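Local atomic coordinates of Iron(III) ABC transporter, periplasmic iron-compound-binding protein (Vibrio cholerae, PDB entry 5GGY), a protein that probably binds ferric siderophores such as Desferal in the periplasm and delivers them to an ABC transporter for iron uptake. Residues L22-L27 with G63-P68; P86-L91 with V100-N105. All coordinates share one frame; numbering follows the deposited sequence.

Contact 1 of 2, residues L22-L27 with G63-P68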
ATOM      1  N   LEU A  22      13.161   5.566 -20.830  1.00 13.70           N
ATOM      2  CA  LEU A  22      13.985   4.586 -21.534  1.00 29.89           C
ATOM      3  C   LEU A  22      13.615   3.136 -21.239  1.00 30.98           C
ATOM      4  O   LEU A  22      14.231   2.219 -21.776  1.00 28.79           O
ATOM      5  CB  LEU A  22      15.459   4.802 -21.202  1.00 29.57           C
ATOM      6  CG  LEU A  22      16.022   6.173 -21.572  1.00 23.84           C
ATOM      7  CD1 LEU A  22      17.522   6.177 -21.390  1.00 17.73           C
ATOM      8  CD2 LEU A  22      15.647   6.547 -22.998  1.00 14.85           C
ATOM      9  N   ASN A  23      12.619   2.925 -20.388  1.00 15.63           N
ATOM     10  CA  ASN A  23      12.179   1.569 -20.084  1.00 19.67           C
ATOM     11  C   ASN A  23      10.664   1.487 -19.939  1.00 23.46           C
ATOM     12  O   ASN A  23      10.001   2.489 -19.674  1.00 18.30           O
ATOM     13  CB  ASN A  23      12.863   1.059 -18.817  1.00 20.71           C
ATOM     14  CG  ASN A  23      13.496  -0.303 -19.010  1.00 28.54           C
ATOM     15  OD1 ASN A  23      13.906  -0.658 -20.115  1.00 25.98           O
ATOM     16  ND2 ASN A  23      13.579  -1.076 -17.934  1.00 33.28           N
ATOM     17  N   TRP A  24      10.123   0.286 -20.118  1.00 26.75           N
ATOM     18  CA  TRP A  24       8.677   0.088 -20.117  1.00 25.20           C
ATOM     19  C   TRP A  24       8.053   0.242 -18.734  1.00 26.38           C
ATOM     20  O   TRP A  24       6.924   0.723 -18.613  1.00 17.97           O
ATOM     21  CB  TRP A  24       8.336  -1.288 -20.688  1.00 20.56           C
ATOM     22  CG  TRP A  24       8.436  -1.337 -22.178  1.00 19.91           C
ATOM     23  CD1 TRP A  24       8.651  -0.280 -23.019  1.00 16.82           C
ATOM     24  CD2 TRP A  24       8.326  -2.497 -23.012  1.00 19.85           C
ATOM     25  NE1 TRP A  24       8.680  -0.712 -24.323  1.00 17.61           N
ATOM     26  CE2 TRP A  24       8.483  -2.069 -24.346  1.00 26.17           C
ATOM     27  CE3 TRP A  24       8.109  -3.855 -22.762  1.00 21.00           C
ATOM     28  CZ2 TRP A  24       8.429  -2.949 -25.425  1.00 29.17           C
ATOM     29  CZ3 TRP A  24       8.056  -4.726 -23.834  1.00 26.69           C
ATOM     30  CH2 TRP A  24       8.216  -4.270 -25.148  1.00 24.69           C
ATOM     31  N   ASP A  25       8.777  -0.167 -17.695  1.00 14.23           N
ATOM     32  CA  ASP A  25       8.270  -0.041 -16.334  1.00 18.50           C
ATOM     33  C   ASP A  25       8.137   1.434 -15.971  1.00 23.42           C
ATOM     34  O   ASP A  25       7.119   1.861 -15.432  1.00 19.87           O
ATOM     35  CB  ASP A  25       9.178  -0.775 -15.339  1.00 18.95           C
ATOM     36  CG  ASP A  25      10.603  -0.257 -15.346  1.00 25.63           C
ATOM     37  OD1 ASP A  25      11.013   0.351 -16.355  1.00 25.26           O
ATOM     38  OD2 ASP A  25      11.314  -0.460 -14.338  1.00 18.02           O
ATOM     39  N   LEU A  26       9.169   2.208 -16.298  1.00 30.46           N
ATOM     40  CA  LEU A  26       9.166   3.648 -16.077  1.00 25.56           C
ATOM     41  C   LEU A  26       8.138   4.340 -16.959  1.00 20.54           C
ATOM     42  O   LEU A  26       7.530   5.331 -16.555  1.00 22.57           O
ATOM     43  CB  LEU A  26      10.552   4.233 -16.346  1.00 24.07           C
ATOM     44  CG  LEU A  26      11.655   3.825 -15.370  1.00 30.67           C
ATOM     45  CD1 LEU A  26      12.987   4.454 -15.760  1.00 18.75           C
ATOM     46  CD2 LEU A  26      11.269   4.201 -13.942  1.00 27.69           C
ATOM     47  N   LEU A  27       7.960   3.822 -18.170  1.00 18.04           N
ATOM     48  CA  LEU A  27       6.951   4.344 -19.082  1.00 19.10           C
ATOM     49  C   LEU A  27       5.569   4.194 -18.469  1.00 20.14           C
ATOM     50  O   LEU A  27       4.742   5.099 -18.556  1.00 18.55           O
ATOM     51  CB  LEU A  27       7.012   3.629 -20.433  1.00 13.89           C
ATOM     52  CG  LEU A  27       5.963   4.046 -21.468  1.00 14.57           C
ATOM     53  CD1 LEU A  27       5.951   5.555 -21.674  1.00 14.86           C
ATOM     54  CD2 LEU A  27       6.202   3.331 -22.789  1.00 15.05           C
ATOM     55  N   GLY A  63      13.829   4.441 -29.917  1.00 26.71           N
ATOM     56  CA  GLY A  63      14.664   3.264 -30.086  1.00 19.97           C
ATOM     57  C   GLY A  63      14.321   2.144 -29.121  1.00 22.43           C
ATOM     58  O   GLY A  63      13.221   2.108 -28.574  1.00 36.35           O
ATOM     59  N   THR A  64      15.259   1.226 -28.914  1.00 19.03           N
ATOM     60  CA  THR A  64      15.037   0.101 -28.014  1.00 18.54           C
ATOM     61  C   THR A  64      15.547   0.411 -26.610  1.00 25.35           C
ATOM     62  O   THR A  64      16.334   1.336 -26.412  1.00 29.20           O
ATOM     63  CB  THR A  64      15.713  -1.184 -28.531  1.00 23.63           C
ATOM     64  OG1 THR A  64      17.136  -1.014 -28.534  1.00 28.70           O
ATOM     65  CG2 THR A  64      15.242  -1.507 -29.942  1.00 20.73           C
ATOM     66  N   ARG A  65      15.093  -0.374 -25.640  1.00 26.04           N
ATOM     67  CA  ARG A  65      15.445  -0.168 -24.236  1.00 23.97           C
ATOM     68  C   ARG A  65      16.936  -0.365 -23.972  1.00 34.32           C
ATOM     69  O   ARG A  65      17.506   0.264 -23.082  1.00 32.81           O
ATOM     70  CB  ARG A  65      14.633  -1.114 -23.346  1.00 23.65           C
ATOM     71  CG  ARG A  65      13.133  -0.868 -23.383  1.00 25.53           C
ATOM     72  CD  ARG A  65      12.351  -2.090 -22.925  1.00 25.79           C
ATOM     73  NE  ARG A  65      12.397  -3.164 -23.913  1.00 20.35           N
ATOM     74  CZ  ARG A  65      11.896  -4.380 -23.721  1.00 21.46           C
ATOM     75  NH1 ARG A  65      11.311  -4.683 -22.571  1.00 25.92           N
ATOM     76  NH2 ARG A  65      11.984  -5.294 -24.678  1.00 29.87           N
ATOM     77  N   THR A  66      17.559  -1.245 -24.749  1.00 33.56           N
ATOM     78  CA  THR A  66      18.973  -1.555 -24.579  1.00 31.12           C
ATOM     79  C   THR A  66      19.861  -0.688 -25.470  1.00 29.50           C
ATOM     80  O   THR A  66      20.986  -0.356 -25.095  1.00 41.97           O
ATOM     81  CB  THR A  66      19.255  -3.039 -24.875  1.00 31.25           C
ATOM     82  OG1 THR A  66      18.235  -3.553 -25.740  1.00 39.25           O
ATOM     83  CG2 THR A  66      19.260  -3.844 -23.586  1.00 19.12           C
ATOM     84  N   GLU A  67      19.354  -0.311 -26.639  1.00 28.22           N
ATOM     85  CA  GLU A  67      20.142   0.477 -27.582  1.00 36.99           C
ATOM     86  C   GLU A  67      19.339   1.655 -28.136  1.00 34.27           C
ATOM     87  O   GLU A  67      18.906   1.622 -29.287  1.00 35.34           O
ATOM     88  CB  GLU A  67      20.635  -0.415 -28.726  1.00 48.54           C
ATOM     89  CG  GLU A  67      21.987  -0.022 -29.295  1.00 66.50           C
ATOM     90  CD  GLU A  67      23.048  -1.087 -29.085  1.00 75.69           C
ATOM     91  OE1 GLU A  67      23.239  -1.925 -29.992  1.00 82.23           O
ATOM     92  OE2 GLU A  67      23.695  -1.082 -28.017  1.00 74.55           O
ATOM     93  N   PRO A  68      19.138   2.699 -27.314  1.00 24.79           N
ATOM     94  CA  PRO A  68      18.312   3.851 -27.698  1.00 21.53           C
ATOM     95  C   PRO A  68      19.022   4.842 -28.619  1.00 32.18           C
ATOM     96  O   PRO A  68      20.247   4.957 -28.595  1.00 26.22           O
ATOM     97  CB  PRO A  68      17.991   4.505 -26.354  1.00 24.83           C
ATOM     98  CG  PRO A  68      19.175   4.196 -25.515  1.00 24.90           C
ATOM     99  CD  PRO A  68      19.635   2.820 -25.932  1.00 23.61           C
TER
HETATM  100  O   HOH W   1      15.853   3.198 -24.120  1.00 18.17           O
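A cation-pi stack of Arg65 on Trp24 joins the start of helix 24-32 to the loop between strand 60-61 and helix 70-75, within the N-terminal lobe of this two-lobed periplasmic binding protein. The guanidinium lies nearly flat on the indole, its plane tilted by 20°, and Arg65 CZ stands 3.8 Å from the centroid of the six-membered ring of Trp24, 7° off the normal. The guanidinium carbon is thus nearly centred on that ring, while Arg65 NH1 lies out toward the rim, 3.3 Å from Trp24 CE3. Lower in the side chain, Arg65 CD makes a CH-pi contact over the five-membered ring of Trp24, 3.9 Å from its centroid, so that methylene and guanidinium together span both rings of the indole. A bend at chi3 (-72°) lays the end of the arginine along this face.

The stack is fixed by partners on each member. Arg65 NE forms a salt bridge with Glu42, and Trp24 NE1 donates to the carbonyl of Pro41, which limits how the indole can turn. Tyr46 and Trp256 meet Trp24 edge-to-face; the latter follows strand 249-252, consistent with a place beside the cleft between the lobes, where ferric siderophores bind in this family.

Asn23 occupies the N-cap position of the helix, but its side chain makes no capping bond and instead crosses the arginine at about a right angle. Its OD1 sits 3.3 Å from Arg65 CB, a close packing contact, while the same oxygen accepts a hydrogen bond from Gln87. Between the two backbones a single water donates to both Leu22 O and Thr64 O, at 3.0 Å from each oxygen.

Contact 2 of 2, residues P86-L91 with V100-N105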
ATOM      1  N   PRO A  86      18.631  -1.833 -17.271  1.00 26.56           N
ATOM      2  CA  PRO A  86      19.233  -2.123 -18.579  1.00 22.79           C
ATOM      3  C   PRO A  86      19.954  -0.938 -19.228  1.00 17.28           C
ATOM      4  O   PRO A  86      20.662  -1.140 -20.215  1.00 27.97           O
ATOM      5  CB  PRO A  86      18.027  -2.536 -19.434  1.00 17.07           C
ATOM      6  CG  PRO A  86      17.017  -3.003 -18.463  1.00 31.72           C
ATOM      7  CD  PRO A  86      17.187  -2.129 -17.261  1.00 28.36           C
ATOM      8  N   GLN A  87      19.778   0.267 -18.695  1.00 20.28           N
ATOM      9  CA  GLN A  87      20.401   1.451 -19.281  1.00 25.56           C
ATOM     10  C   GLN A  87      21.587   1.957 -18.463  1.00 25.34           C
ATOM     11  O   GLN A  87      22.121   3.035 -18.736  1.00 23.44           O
ATOM     12  CB  GLN A  87      19.374   2.578 -19.433  1.00 16.74           C
ATOM     13  CG  GLN A  87      18.268   2.299 -20.436  1.00 17.63           C
ATOM     14  CD  GLN A  87      17.132   1.485 -19.849  1.00 20.53           C
ATOM     15  OE1 GLN A  87      16.711   1.713 -18.715  1.00 24.92           O
ATOM     16  NE2 GLN A  87      16.633   0.524 -20.619  1.00 16.51           N
ATOM     17  N   GLN A  88      22.003   1.174 -17.472  1.00 28.09           N
ATOM     18  CA  GLN A  88      22.981   1.633 -16.490  1.00 34.36           C
ATOM     19  C   GLN A  88      24.349   1.951 -17.096  1.00 35.69           C
ATOM     20  O   GLN A  88      25.103   2.750 -16.542  1.00 40.18           O
ATOM     21  CB  GLN A  88      23.142   0.596 -15.379  1.00 20.28           C
ATOM     22  CG  GLN A  88      23.765  -0.719 -15.821  1.00 21.45           C
ATOM     23  CD  GLN A  88      24.018  -1.656 -14.655  1.00 31.67           C
ATOM     24  OE1 GLN A  88      25.127  -1.717 -14.123  1.00 39.00           O
ATOM     25  NE2 GLN A  88      22.987  -2.387 -14.246  1.00 31.43           N
ATOM     26  N   ASP A  89      24.663   1.331 -18.229  1.00 26.62           N
ATOM     27  CA  ASP A  89      25.948   1.553 -18.883  1.00 27.30           C
ATOM     28  C   ASP A  89      25.928   2.789 -19.779  1.00 23.92           C
ATOM     29  O   ASP A  89      26.961   3.184 -20.321  1.00 25.76           O
ATOM     30  CB  ASP A  89      26.351   0.322 -19.699  1.00 38.72           C
ATOM     31  CG  ASP A  89      26.783  -0.842 -18.826  1.00 39.21           C
ATOM     32  OD1 ASP A  89      27.348  -0.598 -17.739  1.00 37.27           O
ATOM     33  OD2 ASP A  89      26.558  -2.003 -19.227  1.00 54.06           O
ATOM     34  N   LEU A  90      24.751   3.391 -19.927  1.00 20.19           N
ATOM     35  CA  LEU A  90      24.596   4.572 -20.766  1.00 21.03           C
ATOM     36  C   LEU A  90      24.311   5.822 -19.942  1.00 16.81           C
ATOM     37  O   LEU A  90      24.140   6.905 -20.498  1.00 18.72           O
ATOM     38  CB  LEU A  90      23.474   4.360 -21.785  1.00 16.95           C
ATOM     39  CG  LEU A  90      23.757   3.405 -22.945  1.00 22.94           C
ATOM     40  CD1 LEU A  90      22.512   3.229 -23.793  1.00 25.86           C
ATOM     41  CD2 LEU A  90      24.913   3.915 -23.790  1.00 18.68           C
ATOM     42  N   LEU A  91      24.271   5.664 -18.621  1.00 22.10           N
ATOM     43  CA  LEU A  91      23.911   6.750 -17.708  1.00 23.28           C
ATOM     44  C   LEU A  91      24.776   8.000 -17.883  1.00 28.24           C
ATOM     45  O   LEU A  91      24.261   9.116 -17.946  1.00 29.37           O
ATOM     46  CB  LEU A  91      23.994   6.271 -16.256  1.00 27.86           C
ATOM     47  CG  LEU A  91      22.969   5.221 -15.821  1.00 27.04           C
ATOM     48  CD1 LEU A  91      23.113   4.904 -14.338  1.00 15.37           C
ATOM     49  CD2 LEU A  91      21.558   5.687 -16.137  1.00 14.32           C
ATOM     50  N   VAL A 100      19.681  12.894 -15.499  1.00 21.05           N
ATOM     51  CA  VAL A 100      19.166  11.529 -15.524  1.00 24.60           C
ATOM     52  C   VAL A 100      18.700  11.050 -14.155  1.00 18.67           C
ATOM     53  O   VAL A 100      19.444  11.118 -13.174  1.00 16.05           O
ATOM     54  CB  VAL A 100      20.228  10.539 -16.051  1.00 23.45           C
ATOM     55  CG1 VAL A 100      19.683   9.118 -16.037  1.00 15.28           C
ATOM     56  CG2 VAL A 100      20.670  10.927 -17.449  1.00 16.03           C
ATOM     57  N   VAL A 101      17.466  10.562 -14.098  1.00 17.80           N
ATOM     58  CA  VAL A 101      16.949   9.939 -12.889  1.00 25.27           C
ATOM     59  C   VAL A 101      17.011   8.422 -13.041  1.00 22.22           C
ATOM     60  O   VAL A 101      16.292   7.841 -13.852  1.00 20.77           O
ATOM     61  CB  VAL A 101      15.509  10.384 -12.591  1.00 22.06           C
ATOM     62  CG1 VAL A 101      15.059   9.846 -11.246  1.00 14.67           C
ATOM     63  CG2 VAL A 101      15.407  11.903 -12.625  1.00 15.07           C
ATOM     64  N   TYR A 102      17.883   7.792 -12.263  1.00 21.21           N
ATOM     65  CA  TYR A 102      18.144   6.365 -12.393  1.00 20.49           C
ATOM     66  C   TYR A 102      17.435   5.562 -11.308  1.00 24.78           C
ATOM     67  O   TYR A 102      17.845   5.567 -10.147  1.00 29.74           O
ATOM     68  CB  TYR A 102      19.654   6.111 -12.356  1.00 16.95           C
ATOM     69  CG  TYR A 102      20.067   4.654 -12.357  1.00 17.14           C
ATOM     70  CD1 TYR A 102      20.752   4.111 -11.278  1.00 21.81           C
ATOM     71  CD2 TYR A 102      19.783   3.825 -13.436  1.00 32.28           C
ATOM     72  CE1 TYR A 102      21.141   2.784 -11.272  1.00 28.65           C
ATOM     73  CE2 TYR A 102      20.165   2.501 -13.437  1.00 30.44           C
ATOM     74  CZ  TYR A 102      20.842   1.984 -12.355  1.00 29.81           C
ATOM     75  OH  TYR A 102      21.222   0.663 -12.358  1.00 33.16           O
ATOM     76  N   LEU A 103      16.365   4.875 -11.698  1.00 18.45           N
ATOM     77  CA  LEU A 103      15.586   4.063 -10.768  1.00 23.44           C
ATOM     78  C   LEU A 103      15.603   2.595 -11.178  1.00 19.97           C
ATOM     79  O   LEU A 103      14.718   2.139 -11.903  1.00 24.91           O
ATOM     80  CB  LEU A 103      14.138   4.555 -10.688  1.00 21.07           C
ATOM     81  CG  LEU A 103      13.885   6.063 -10.661  1.00 16.58           C
ATOM     82  CD1 LEU A 103      13.595   6.587 -12.064  1.00 17.01           C
ATOM     83  CD2 LEU A 103      12.749   6.405  -9.710  1.00 15.26           C
ATOM     84  N   PRO A 104      16.612   1.847 -10.710  1.00 19.30           N
ATOM     85  CA  PRO A 104      16.762   0.435 -11.074  1.00 22.89           C
ATOM     86  C   PRO A 104      15.839  -0.493 -10.287  1.00 25.50           C
ATOM     87  O   PRO A 104      15.416  -0.167  -9.178  1.00 15.06           O
ATOM     88  CB  PRO A 104      18.229   0.151 -10.740  1.00 15.47           C
ATOM     89  CG  PRO A 104      18.518   1.057  -9.599  1.00 15.81           C
ATOM     90  CD  PRO A 104      17.725   2.317  -9.866  1.00 15.17           C
ATOM     91  N   ASN A 105      15.537  -1.645 -10.873  1.00 26.85           N
ATOM     92  CA  ASN A 105      14.688  -2.642 -10.237  1.00 21.18           C
ATOM     93  C   ASN A 105      15.009  -4.040 -10.766  1.00 24.28           C
ATOM     94  O   ASN A 105      15.860  -4.199 -11.644  1.00 15.87           O
ATOM     95  CB  ASN A 105      13.211  -2.310 -10.471  1.00 14.68           C
ATOM     96  CG  ASN A 105      12.286  -3.021  -9.495  1.00 30.57           C
ATOM     97  OD1 ASN A 105      12.708  -3.914  -8.760  1.00 25.67           O
ATOM     98  ND2 ASN A 105      11.014  -2.634  -9.494  1.00 22.79           N
TER
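Leu91 and Tyr102 meet within a beta-alpha-beta unit, where the turn after strand 80-83 and the start of helix 91-95 fold over strand 100-102. The main interaction is a CH-pi contact: Leu91 CD1 stands 3.7 Å from the centroid of the Tyr102 ring, 15° off the normal, and its closest approach is 3.6 Å to Tyr102 CD2. Pro104 CD lies over the opposite face, so the phenol is held between Leu91 CD1 and Pro104 CD, each somewhat off-centre toward the rim. With its CG anti to the backbone N (chi1 175°), Tyr102 carries its ring out to the Leu91 side, where the two side chains cross at about a right angle.

The second methyl of Leu91, CD2, bridges the two strand residues, 3.7 Å from Tyr102 CD2 and 3.9 Å from Val100 CG1, the latter purely aliphatic packing.

A smaller contact is made by Gln88, whose CB lies 3.6 Å from Tyr102 OH, obliquely to the ring. The amide of Gln88 is engaged elsewhere, its NE2 donating to the carbonyl of Gly85.

Within this chain, strand 100-102 is an outermost strand of the three-stranded parallel sheet and pairs with strand 80-83 through the backbone of Val101, bonded to Ile81 and Ala83, and of Leu103, bonded to Ala83. Leu91 and Val100 both rest on Ala83 of that strand, while Leu103 packs against helix 112-126.

Overall arrangement
Contacts 1 and 2 follow one another along the chain, with centres about 10 Å apart on the same side of the chain's centre. Gln87, from the 86-91 turn, ties them together: its NE2 lies 2.6 Å from Arg65 O and 3.0 Å from Asn23 OD1, probable hydrogen bonds that reach both segments of contact 1. Apolar packing adds a second junction, where Pro68 CD meets Leu90 CD1 at 3.6 Å. Contact 1 is largely buried and, through Trp24 and Trp256, probably borders the siderophore cleft, which carries no siderophore in this apo structure; contact 2 lies at the surface, on the edge of the three-stranded parallel sheet 19-21, 80-83, 100-102.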